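Side-chain contacts in beta-phosphoglucomutase (Bacteroides vulgatus, PDB 3DV9), which probably interconverts beta-glucose 1-phosphate and glucose 6-phosphate as a magnesium-dependent member of the haloacid dehalogenase superfamily: residues 25-30 against 173-178; 118-121 against 126-129; 186-191 against 228-233; 193-198 against 205-210. All coordinates share one frame; numbering follows the deposited sequence.

Contact 1 of 4, residues 25-30 against 173-178; sequences AVLFDM and MALKKG. With MG (magnesium ion), chain B; PO4 (phosphate ion), chain C.
Asp29 OD2 binds the magnesium ion at 2.1 Å, two residues beyond Leu27, the strand residue that packs on Ala174 and Leu175 of helix 169-178. Asp29 and Asp31 belong to a sequence that fits the DxDx(T/V) motif of the haloacid dehalogenase fold, set at the C-terminal end of a central strand of a Rossmann-like sheet. With CG anti to the backbone N (chi1 179°), the carboxylate spans two charges: OD2 meets the metal, which Asp31 O, Glu65 OE2 and Asn190 OD1 also bind, while OD1 makes a salt bridge with Lys165 NZ. A phosphate, probably from the crystallisation liquor, lies beside them with O2 2.1 Å from the magnesium; this oxygen nearly coincides with a modelled water, so the two probably alternate. Met30 N reaches phosphate O1 by a weak bond of 3.4 Å.

Deeper in the core the contact is wholly apolar. Leu27 presents its CD2 branch to the helix, and Met128 of the neighbouring strand touches both Leu27 and Ala174. The two leucine side chains cross at about a right angle, CD2 of Leu27 lying 4.1 Å from CD2 of Leu175 and 3.8 Å from Ala174 CB.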
loop_
_atom_site.group_PDB
_atom_site.type_symbol
_atom_site.label_atom_id
_atom_site.label_comp_id
_atom_site.label_asym_id
_atom_site.label_seq_id
_atom_site.Cartn_x
_atom_site.Cartn_y
_atom_site.Cartn_z
ATOM N N ALA A 25 -10.023 11.455 -5.449
ATOM C CA ALA A 25 -9.097 10.378 -5.793
ATOM C C ALA A 25 -9.010 9.351 -4.668
ATOM O O ALA A 25 -9.130 9.687 -3.484
ATOM C CB ALA A 25 -7.660 10.986 -6.051
ATOM N N VAL A 26 -8.730 8.108 -5.046
ATOM C CA VAL A 26 -8.529 7.026 -4.066
ATOM C C VAL A 26 -7.251 6.303 -4.479
ATOM O O VAL A 26 -7.160 5.743 -5.580
ATOM C CB VAL A 26 -9.738 6.034 -3.942
ATOM C CG1 VAL A 26 -9.507 5.036 -2.746
ATOM C CG2 VAL A 26 -11.071 6.782 -3.743
ATOM N N LEU A 27 -6.257 6.372 -3.589
ATOM C CA LEU A 27 -4.901 5.893 -3.837
ATOM C C LEU A 27 -4.758 4.535 -3.216
ATOM O O LEU A 27 -4.741 4.409 -1.990
ATOM C CB LEU A 27 -3.864 6.848 -3.191
ATOM C CG LEU A 27 -3.558 8.119 -3.976
ATOM C CD1 LEU A 27 -4.654 8.649 -4.850
ATOM C CD2 LEU A 27 -2.897 9.208 -3.071
ATOM N N PHE A 28 -4.678 3.501 -4.055
ATOM C CA PHE A 28 -4.597 2.109 -3.569
ATOM C C PHE A 28 -3.198 1.568 -3.539
ATOM O O PHE A 28 -2.484 1.520 -4.569
ATOM C CB PHE A 28 -5.398 1.188 -4.475
ATOM C CG PHE A 28 -6.865 1.334 -4.339
ATOM C CD1 PHE A 28 -7.567 0.453 -3.502
ATOM C CD2 PHE A 28 -7.557 2.321 -5.036
ATOM C CE1 PHE A 28 -8.964 0.555 -3.352
ATOM C CE2 PHE A 28 -8.964 2.453 -4.890
ATOM C CZ PHE A 28 -9.662 1.558 -4.068
ATOM N N ASP A 29 -2.810 1.058 -2.374
ATOM C CA ASP A 29 -1.678 0.169 -2.398
ATOM C C ASP A 29 -1.952 -1.071 -3.304
ATOM O O ASP A 29 -3.117 -1.455 -3.521
ATOM C CB ASP A 29 -1.382 -0.274 -0.968
ATOM C CG ASP A 29 -0.248 -1.208 -0.896
ATOM O OD1 ASP A 29 0.817 -0.862 -1.460
ATOM O OD2 ASP A 29 -0.431 -2.293 -0.317
HETATM N N MSE A 30 -0.902 -1.696 -3.865
HETATM C CA MSE A 30 -1.147 -2.898 -4.679
HETATM C C MSE A 30 -1.126 -4.252 -3.921
HETATM O O MSE A 30 -2.120 -4.964 -3.829
HETATM C CB MSE A 30 -0.192 -2.965 -5.876
HETATM C CG MSE A 30 -0.612 -4.097 -6.829
HETATM SE SE MSE A 30 0.531 -4.159 -8.379
HETATM C CE MSE A 30 2.163 -4.793 -7.479
HETATM N N MSE A 173 3.953 11.741 -4.431
HETATM C CA MSE A 173 4.149 11.683 -5.905
HETATM C C MSE A 173 2.800 11.386 -6.561
HETATM O O MSE A 173 2.474 11.940 -7.630
HETATM C CB MSE A 173 5.180 10.642 -6.302
HETATM C CG MSE A 173 5.370 10.465 -7.835
HETATM SE SE MSE A 173 6.077 12.126 -8.598
HETATM C CE MSE A 173 7.917 11.884 -7.916
ATOM N N ALA A 174 2.024 10.513 -5.912
ATOM C CA ALA A 174 0.651 10.235 -6.385
ATOM C C ALA A 174 -0.187 11.526 -6.436
ATOM O O ALA A 174 -0.829 11.777 -7.436
ATOM C CB ALA A 174 -0.058 9.175 -5.540
ATOM N N LEU A 175 -0.209 12.297 -5.355
ATOM C CA LEU A 175 -0.979 13.573 -5.354
ATOM C C LEU A 175 -0.484 14.516 -6.470
ATOM O O LEU A 175 -1.285 15.131 -7.193
ATOM C CB LEU A 175 -0.952 14.269 -3.993
ATOM C CG LEU A 175 -1.455 13.507 -2.739
ATOM C CD1 LEU A 175 -1.190 14.388 -1.516
ATOM C CD2 LEU A 175 -2.955 13.285 -2.933
ATOM N N LYS A 176 0.839 14.585 -6.632
ATOM C CA LYS A 176 1.434 15.442 -7.638
ATOM C C LYS A 176 1.023 15.026 -9.043
ATOM O O LYS A 176 0.588 15.864 -9.838
ATOM C CB LYS A 176 2.951 15.417 -7.520
ATOM C CG LYS A 176 3.602 16.526 -8.363
ATOM C CD LYS A 176 5.101 16.377 -8.433
ATOM C CE LYS A 176 5.704 17.321 -9.458
ATOM N NZ LYS A 176 5.450 18.704 -9.028
ATOM N N LYS A 177 1.136 13.718 -9.324
ATOM C CA LYS A 177 0.822 13.177 -10.649
ATOM C C LYS A 177 -0.648 13.408 -11.006
ATOM O O LYS A 177 -0.983 13.747 -12.167
ATOM C CB LYS A 177 1.193 11.682 -10.747
ATOM C CG LYS A 177 2.679 11.414 -10.918
ATOM C CD LYS A 177 2.934 9.932 -11.111
ATOM C CE LYS A 177 4.195 9.648 -11.905
ATOM N NZ LYS A 177 3.939 8.533 -12.876
ATOM N N GLY A 178 -1.506 13.283 -9.995
ATOM C CA GLY A 178 -2.956 13.326 -10.218
ATOM C C GLY A 178 -3.510 14.731 -10.159
ATOM O O GLY A 178 -4.627 14.994 -10.630
HETATM MG MG MG B . 0.715 -3.755 0.774
HETATM P P PO4 C . 3.064 -2.827 -1.627
HETATM O O1 PO4 C . 2.198 -2.615 -2.852
HETATM O O2 PO4 C . 2.294 -3.506 -0.529
HETATM O O3 PO4 C . 3.610 -1.490 -1.117
HETATM O O4 PO4 C . 4.288 -3.676 -1.948
HETATM O O HOH W 1 2.553 -3.238 -0.111
HETATM O O HOH W 2 1.637 -1.880 1.954
#

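Contact 2 of 4, residues 118-121 against 126-129; sequences TKIK and TPMV
Apolar contact between Ile120 and Pro127 forms the buried half of this seam. CG2 of Ile120 comes to 4.1 Å from Pro127 CG, the outer corner of the pyrrolidine ring, and the two side chains slide past each other in opposite directions. CG2 stands anti to the backbone N of Ile120, while the longer CG1 branch (chi1 -71°) is anti to the carbonyl carbon. The side chain also packs on Val26 and Phe28 of the neighbouring strand, CD1 against the Phe28 ring, and on Trp237 of helix 230-244.

The second kind of contact is between aliphatic chain and ring. The Lys121 side chain crosses Pro127 at about a right angle, its CD lying 3.8 Å from Pro127 CD and 3.9 Å from Pro127 CG. A bend at chi2 (84°) turns the chain across the CG-CD side of the proline instead of letting it run straight on from the helix. CG and CD of the proline thus take both contacts.

Polar interactions lie outside the two segments. Lys121 NZ continues past the ring to hydrogen-bond the carbonyl oxygens of Gly148 and Ile149, so one side chain packs with its methylenes and ties down a loop with its ammonium. Phe150 of the same loop also touches Pro127. A helix that turns back through a short loop into the next parallel strand, here 113-122 into 126-130, is the alpha-to-beta half of a crossover in the Rossmann-like core of haloacid dehalogenase proteins.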
loop_
_atom_site.group_PDB
_atom_site.type_symbol
_atom_site.label_atom_id
_atom_site.label_comp_id
_atom_site.label_asym_id
_atom_site.label_seq_id
_atom_site.Cartn_x
_atom_site.Cartn_y
_atom_site.Cartn_z
ATOM N N THR A 118 -14.845 -0.425 -9.258
ATOM C CA THR A 118 -15.902 -0.101 -10.247
ATOM C C THR A 118 -16.857 0.958 -9.686
ATOM O O THR A 118 -17.321 1.829 -10.443
ATOM C CB THR A 118 -16.659 -1.372 -10.754
ATOM O OG1 THR A 118 -17.483 -1.906 -9.707
ATOM C CG2 THR A 118 -15.681 -2.434 -11.201
ATOM N N LYS A 119 -17.113 0.909 -8.364
ATOM C CA LYS A 119 -18.013 1.891 -7.729
ATOM C C LYS A 119 -17.307 3.247 -7.780
ATOM O O LYS A 119 -17.916 4.270 -8.133
ATOM C CB LYS A 119 -18.203 1.550 -6.246
ATOM C CG LYS A 119 -19.117 0.348 -6.009
ATOM C CD LYS A 119 -19.149 0.060 -4.530
ATOM C CE LYS A 119 -19.881 -1.200 -4.251
ATOM N NZ LYS A 119 -19.851 -1.523 -2.768
ATOM N N ILE A 120 -16.025 3.227 -7.444
ATOM C CA ILE A 120 -15.195 4.471 -7.368
ATOM C C ILE A 120 -15.120 5.121 -8.759
ATOM O O ILE A 120 -15.337 6.325 -8.907
ATOM C CB ILE A 120 -13.766 4.179 -6.766
ATOM C CG1 ILE A 120 -13.921 3.884 -5.264
ATOM C CG2 ILE A 120 -12.783 5.366 -6.962
ATOM C CD1 ILE A 120 -12.700 3.149 -4.599
ATOM N N LYS A 121 -14.802 4.327 -9.761
ATOM C CA LYS A 121 -14.756 4.810 -11.163
ATOM C C LYS A 121 -16.128 5.366 -11.607
ATOM O O LYS A 121 -16.191 6.435 -12.224
ATOM C CB LYS A 121 -14.184 3.709 -12.092
ATOM C CG LYS A 121 -13.663 4.124 -13.459
ATOM C CD LYS A 121 -12.203 4.636 -13.363
ATOM C CE LYS A 121 -11.828 5.316 -14.668
ATOM N NZ LYS A 121 -10.390 5.096 -15.001
ATOM N N THR A 126 -10.986 9.264 -9.270
ATOM C CA THR A 126 -9.787 8.772 -9.933
ATOM C C THR A 126 -9.048 7.741 -9.101
ATOM O O THR A 126 -8.451 8.094 -8.085
ATOM C CB THR A 126 -8.837 9.943 -10.207
ATOM O OG1 THR A 126 -9.521 10.887 -11.033
ATOM C CG2 THR A 126 -7.514 9.436 -10.853
ATOM N N PRO A 127 -9.111 6.451 -9.503
ATOM C CA PRO A 127 -8.343 5.481 -8.755
ATOM C C PRO A 127 -6.864 5.588 -9.180
ATOM O O PRO A 127 -6.575 5.861 -10.349
ATOM C CB PRO A 127 -8.952 4.134 -9.201
ATOM C CG PRO A 127 -10.180 4.466 -10.013
ATOM C CD PRO A 127 -9.893 5.813 -10.582
HETATM N N MSE A 128 -5.952 5.396 -8.230
HETATM C CA MSE A 128 -4.516 5.370 -8.548
HETATM C C MSE A 128 -3.917 4.175 -7.830
HETATM O O MSE A 128 -4.443 3.739 -6.797
HETATM C CB MSE A 128 -3.801 6.669 -8.104
HETATM C CG MSE A 128 -4.458 7.958 -8.650
HETATM SE SE MSE A 128 -3.373 9.534 -8.212
HETATM C CE MSE A 128 -1.764 9.039 -9.205
ATOM N N VAL A 129 -2.830 3.663 -8.380
ATOM C CA VAL A 129 -2.050 2.591 -7.713
ATOM C C VAL A 129 -0.744 3.170 -7.228
ATOM O O VAL A 129 -0.085 3.900 -7.971
ATOM C CB VAL A 129 -1.754 1.407 -8.649
ATOM C CG1 VAL A 129 -0.982 0.321 -7.876
ATOM C CG2 VAL A 129 -3.006 0.857 -9.184
#

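Contact 3 of 4, residues 186-191 against 228-233; sequences LVIENA and HSMPDF. With MG (magnesium ion), chain B.
Ile188 points its CB from strand 185-189 toward Met230 and Phe233 at the start of helix 230-244, joining the chain's last helix to the middle of the Rossmann-like sheet. From CB, the CG2 methyl meets Met230 SE at 4.4 Å and also lies 4.3 Å above the plane of the Phe233 ring, displaced toward its rim. On the other branch, CG1 stands anti to the carbonyl carbon (chi1 -47°) and comes to 4.1 Å from Phe233 CZ. The tip, CD1, goes closest, 3.5 Å from the same CZ, approaching the ring obliquely. Branch and tip thus gather round one end of the phenyl group, which comes from the opposite direction. Val26 and Phe28 touch Ile188 from the neighbouring strand, and Phe28 also reaches the Phe233 ring.

The helix start that presents these residues is capped by Ser229, whose OG accepts a bond of 3.0 Å from Asp232 N. The Met230 CB bond points neither at the strand nor away from it, and its selenium end comes closest.

Past Ile188 the strand runs into the metal site. Glu189 OE1 accepts Asn190 N through its anti lone pair, at 3.1 Å and 141°, and also accepts a hydrogen bond from a metal-bound water 2.6 Å away; Lys165 and Tyr171 hold the other oxygen, OE2. This second-shell carboxylate thus fixes both the backbone N-H of a ligand residue and a coordinated water. Asn190 itself places its CG between the backbone N and the carbonyl carbon and binds magnesium through OD1 at 2.3 Å.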
loop_
_atom_site.group_PDB
_atom_site.type_symbol
_atom_site.label_atom_id
_atom_site.label_comp_id
_atom_site.label_asym_id
_atom_site.label_seq_id
_atom_site.Cartn_x
_atom_site.Cartn_y
_atom_site.Cartn_z
ATOM N N LEU A 186 -7.992 9.616 -0.530
ATOM C CA LEU A 186 -7.908 8.593 0.523
ATOM C C LEU A 186 -6.726 7.671 0.179
ATOM O O LEU A 186 -6.455 7.420 -0.988
ATOM C CB LEU A 186 -9.177 7.718 0.527
ATOM C CG LEU A 186 -10.496 8.133 1.178
ATOM C CD1 LEU A 186 -10.877 9.523 0.860
ATOM C CD2 LEU A 186 -11.603 7.137 0.822
ATOM N N VAL A 187 -6.036 7.165 1.195
ATOM C CA VAL A 187 -5.030 6.125 0.993
ATOM C C VAL A 187 -5.638 4.817 1.514
ATOM O O VAL A 187 -6.197 4.785 2.602
ATOM C CB VAL A 187 -3.716 6.444 1.745
ATOM C CG1 VAL A 187 -2.797 5.194 1.828
ATOM C CG2 VAL A 187 -2.989 7.635 1.081
ATOM N N ILE A 188 -5.547 3.778 0.704
ATOM C CA ILE A 188 -6.022 2.419 1.122
ATOM C C ILE A 188 -4.791 1.530 1.255
ATOM O O ILE A 188 -4.162 1.161 0.257
ATOM C CB ILE A 188 -7.013 1.831 0.103
ATOM C CG1 ILE A 188 -8.092 2.852 -0.301
ATOM C CG2 ILE A 188 -7.629 0.520 0.670
ATOM C CD1 ILE A 188 -8.901 3.371 0.916
ATOM N N GLU A 189 -4.468 1.174 2.505
ATOM C CA GLU A 189 -3.226 0.483 2.840
ATOM C C GLU A 189 -3.477 -0.764 3.693
ATOM O O GLU A 189 -4.464 -0.808 4.454
ATOM C CB GLU A 189 -2.282 1.452 3.559
ATOM C CG GLU A 189 -1.329 2.085 2.552
ATOM C CD GLU A 189 -0.174 1.108 2.106
ATOM O OE1 GLU A 189 -0.176 -0.105 2.488
ATOM O OE2 GLU A 189 0.730 1.555 1.356
ATOM N N ASN A 190 -2.544 -1.729 3.639
ATOM C CA ASN A 190 -2.722 -2.956 4.461
ATOM C C ASN A 190 -1.519 -3.251 5.364
ATOM O O ASN A 190 -1.563 -4.232 6.099
ATOM C CB ASN A 190 -2.957 -4.182 3.562
ATOM C CG ASN A 190 -1.713 -4.531 2.751
ATOM O OD1 ASN A 190 -1.110 -3.656 2.140
ATOM N ND2 ASN A 190 -1.275 -5.763 2.827
ATOM N N ALA A 191 -0.470 -2.425 5.298
ATOM C CA ALA A 191 0.769 -2.725 6.029
ATOM C C ALA A 191 1.194 -1.537 6.904
ATOM O O ALA A 191 0.898 -0.411 6.566
ATOM C CB ALA A 191 1.867 -3.047 5.058
ATOM N N HIS A 228 -11.619 -4.845 8.262
ATOM C CA HIS A 228 -11.065 -6.166 8.559
ATOM C C HIS A 228 -10.706 -6.975 7.301
ATOM O O HIS A 228 -10.100 -8.038 7.403
ATOM C CB HIS A 228 -12.059 -6.896 9.467
ATOM C CG HIS A 228 -12.221 -6.205 10.794
ATOM N ND1 HIS A 228 -11.182 -6.054 11.687
ATOM C CD2 HIS A 228 -13.270 -5.533 11.326
ATOM C CE1 HIS A 228 -11.602 -5.379 12.745
ATOM N NE2 HIS A 228 -12.869 -5.054 12.554
ATOM N N SER A 229 -11.145 -6.499 6.127
ATOM C CA SER A 229 -10.936 -7.227 4.865
ATOM C C SER A 229 -11.318 -6.302 3.708
ATOM O O SER A 229 -12.066 -5.323 3.905
ATOM C CB SER A 229 -11.851 -8.476 4.789
ATOM O OG SER A 229 -13.222 -8.105 4.677
HETATM N N MSE A 230 -10.930 -6.679 2.502
HETATM C CA MSE A 230 -11.340 -5.872 1.340
HETATM C C MSE A 230 -12.862 -6.002 1.098
HETATM O O MSE A 230 -13.513 -5.041 0.718
HETATM C CB MSE A 230 -10.502 -6.181 0.095
HETATM C CG MSE A 230 -9.133 -5.550 0.086
HETATM SE SE MSE A 230 -9.166 -3.618 0.161
HETATM C CE MSE A 230 -9.579 -3.186 -1.658
ATOM N N PRO A 231 -13.445 -7.210 1.282
ATOM C CA PRO A 231 -14.920 -7.186 1.216
ATOM C C PRO A 231 -15.613 -6.232 2.219
ATOM O O PRO A 231 -16.623 -5.601 1.879
ATOM C CB PRO A 231 -15.281 -8.656 1.521
ATOM C CG PRO A 231 -14.076 -9.444 0.918
ATOM C CD PRO A 231 -12.901 -8.592 1.366
ATOM N N ASP A 232 -15.059 -6.110 3.423
ATOM C CA ASP A 232 -15.545 -5.192 4.472
ATOM C C ASP A 232 -15.472 -3.750 3.945
ATOM O O ASP A 232 -16.439 -2.973 4.016
ATOM C CB ASP A 232 -14.710 -5.410 5.772
ATOM C CG ASP A 232 -15.308 -4.733 7.028
ATOM O OD1 ASP A 232 -16.541 -4.516 7.045
ATOM O OD2 ASP A 232 -14.558 -4.441 8.032
ATOM N N PHE A 233 -14.312 -3.410 3.391
ATOM C CA PHE A 233 -14.095 -2.068 2.824
ATOM C C PHE A 233 -15.119 -1.791 1.692
ATOM O O PHE A 233 -15.821 -0.778 1.698
ATOM C CB PHE A 233 -12.653 -1.935 2.340
ATOM C CG PHE A 233 -12.385 -0.652 1.634
ATOM C CD1 PHE A 233 -12.607 0.561 2.270
ATOM C CD2 PHE A 233 -12.011 -0.667 0.290
ATOM C CE1 PHE A 233 -12.373 1.789 1.600
ATOM C CE2 PHE A 233 -11.764 0.543 -0.403
ATOM C CZ PHE A 233 -11.979 1.777 0.249
HETATM MG MG MG B . 0.715 -3.755 0.774
HETATM O O HOH W 2 1.637 -1.880 1.954
HETATM O O HOH W 1 2.553 -3.238 -0.111
#

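Contact 4 of 4, residues 193-198 against 205-210; sequences LGVQAG and TIAVNT
Thr205 and Gly198 make the tight end of this contact. The hydroxyl oxygen Thr205 OG1 lies 3.2 Å from Gly198 C and 3.4 Å from Gly198 CA, and the CA atoms of the two residues are 5.8 Å apart. Such closeness is possible because the glycine carries no side chain on the face it turns to the strand. OG1 is anti to the carbonyl carbon of its own residue (chi1 -66°) and is hydrogen-bonded to Ile203 O just before the strand, so the oxygen pressed against the helix has a polar partner.

One helical turn back the fit is easier. Val195 spreads its two methyls over the strand: CG1 lies 4.0 Å from Thr205 CG2, and CG2 lies 4.1 Å from Ala207 CB. These are ordinary van der Waals contacts, and the valine thereby bridges two alternate residues, Thr205 and Ala207, on one face of the sheet.

On the outer side of the helix Gln196 turns its CB away from the strand and is partly exposed. Asn209 and Thr210, past the strand end, are partly exposed too; Thr210 OG1 is hydrogen-bonded to Gly32 O.

Helix 193-198 runs almost antiparallel to strand 205-208, at 170° with the axes 8.4 Å apart. This is the return half of the beta-alpha-beta crossover 185-189, 192-200, 204-208, a repeating element of the Rossmann-like fold.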
loop_
_atom_site.group_PDB
_atom_site.type_symbol
_atom_site.label_atom_id
_atom_site.label_comp_id
_atom_site.label_asym_id
_atom_site.label_seq_id
_atom_site.Cartn_x
_atom_site.Cartn_y
_atom_site.Cartn_z
ATOM N N LEU A 193 4.057 -0.024 7.452
ATOM C CA LEU A 193 4.925 1.023 6.848
ATOM C C LEU A 193 4.189 1.831 5.766
ATOM O O LEU A 193 4.452 3.024 5.587
ATOM C CB LEU A 193 6.188 0.421 6.243
ATOM C CG LEU A 193 7.138 -0.254 7.243
ATOM C CD1 LEU A 193 8.239 -0.960 6.489
ATOM C CD2 LEU A 193 7.696 0.734 8.243
ATOM N N GLY A 194 3.218 1.184 5.117
ATOM C CA GLY A 194 2.313 1.833 4.137
ATOM C C GLY A 194 1.393 2.846 4.821
ATOM O O GLY A 194 1.247 3.974 4.353
ATOM N N VAL A 195 0.802 2.436 5.944
ATOM C CA VAL A 195 -0.046 3.309 6.742
ATOM C C VAL A 195 0.797 4.517 7.176
ATOM O O VAL A 195 0.365 5.651 7.067
ATOM C CB VAL A 195 -0.659 2.598 7.949
ATOM C CG1 VAL A 195 -1.379 3.595 8.826
ATOM C CG2 VAL A 195 -1.675 1.526 7.427
ATOM N N GLN A 196 2.005 4.242 7.668
ATOM C CA GLN A 196 2.895 5.321 8.143
ATOM C C GLN A 196 3.147 6.358 7.041
ATOM O O GLN A 196 3.136 7.581 7.308
ATOM C CB GLN A 196 4.217 4.705 8.625
ATOM C CG GLN A 196 5.092 5.737 9.289
ATOM C CD GLN A 196 6.375 5.151 9.829
ATOM O OE1 GLN A 196 6.469 3.948 10.114
ATOM N NE2 GLN A 196 7.380 5.998 9.955
ATOM N N ALA A 197 3.401 5.867 5.824
ATOM C CA ALA A 197 3.666 6.730 4.640
ATOM C C ALA A 197 2.441 7.599 4.317
ATOM O O ALA A 197 2.594 8.809 4.061
ATOM C CB ALA A 197 4.043 5.885 3.423
ATOM N N GLY A 198 1.249 6.991 4.308
ATOM C CA GLY A 198 0.006 7.725 3.991
ATOM C C GLY A 198 -0.227 8.820 5.038
ATOM O O GLY A 198 -0.564 9.952 4.710
ATOM N N THR A 205 -6.076 8.136 5.851
ATOM C CA THR A 205 -5.485 6.829 5.580
ATOM C C THR A 205 -6.347 5.726 6.156
ATOM O O THR A 205 -6.636 5.720 7.372
ATOM C CB THR A 205 -3.969 6.753 6.031
ATOM O OG1 THR A 205 -3.195 7.652 5.217
ATOM C CG2 THR A 205 -3.399 5.304 5.873
ATOM N N ILE A 206 -6.750 4.787 5.294
ATOM C CA ILE A 206 -7.598 3.665 5.711
ATOM C C ILE A 206 -6.776 2.390 5.685
ATOM O O ILE A 206 -6.197 1.990 4.637
ATOM C CB ILE A 206 -8.870 3.534 4.807
ATOM C CG1 ILE A 206 -9.787 4.751 4.955
ATOM C CG2 ILE A 206 -9.610 2.158 5.070
ATOM C CD1 ILE A 206 -10.791 4.824 3.805
ATOM N N ALA A 207 -6.702 1.709 6.836
ATOM C CA ALA A 207 -6.058 0.403 6.882
ATOM C C ALA A 207 -7.084 -0.697 6.599
ATOM O O ALA A 207 -8.212 -0.650 7.063
ATOM C CB ALA A 207 -5.412 0.113 8.246
ATOM N N VAL A 208 -6.651 -1.679 5.834
ATOM C CA VAL A 208 -7.469 -2.879 5.590
ATOM C C VAL A 208 -6.543 -4.034 5.911
ATOM O O VAL A 208 -5.513 -4.252 5.226
ATOM C CB VAL A 208 -7.941 -2.958 4.090
ATOM C CG1 VAL A 208 -8.787 -4.229 3.854
ATOM C CG2 VAL A 208 -8.687 -1.671 3.614
ATOM N N ASN A 209 -6.873 -4.758 6.976
ATOM C CA ASN A 209 -5.968 -5.799 7.473
ATOM C C ASN A 209 -6.179 -7.106 6.710
ATOM O O ASN A 209 -7.057 -7.878 7.055
ATOM C CB ASN A 209 -6.089 -6.009 8.994
ATOM C CG ASN A 209 -4.944 -6.828 9.529
ATOM O OD1 ASN A 209 -4.170 -7.377 8.739
ATOM N ND2 ASN A 209 -4.810 -6.909 10.849
ATOM N N THR A 210 -5.333 -7.384 5.712
ATOM C CA THR A 210 -5.560 -8.555 4.888
ATOM C C THR A 210 -4.511 -9.598 5.170
ATOM O O THR A 210 -4.416 -10.604 4.452
ATOM C CB THR A 210 -5.463 -8.180 3.389
ATOM O OG1 THR A 210 -4.136 -7.697 3.123
ATOM C CG2 THR A 210 -6.506 -7.105 3.019
#

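All four contacts are buried and each sets a helix on a strand of one parallel sheet. Contacts 1 and 4 pack helices 169-178 and 192-200 on one face; contacts 2 and 3 pack helices 113-122 and 230-244 on the other. Contacts 2 and 4 join elements adjacent in the chain, whereas 1 and 3 bring distant ones together. Across the seams the chemistry is mainly apolar, but contact 4 presses a hydroxyl on a glycine, and contact 2, with a partly exposed lysine, lies nearest the surface. Contacts 1 and 3 share the magnesium ion, since their neighbouring strands end side by side. Contact 4, nested inside contact 3, adds the next strand.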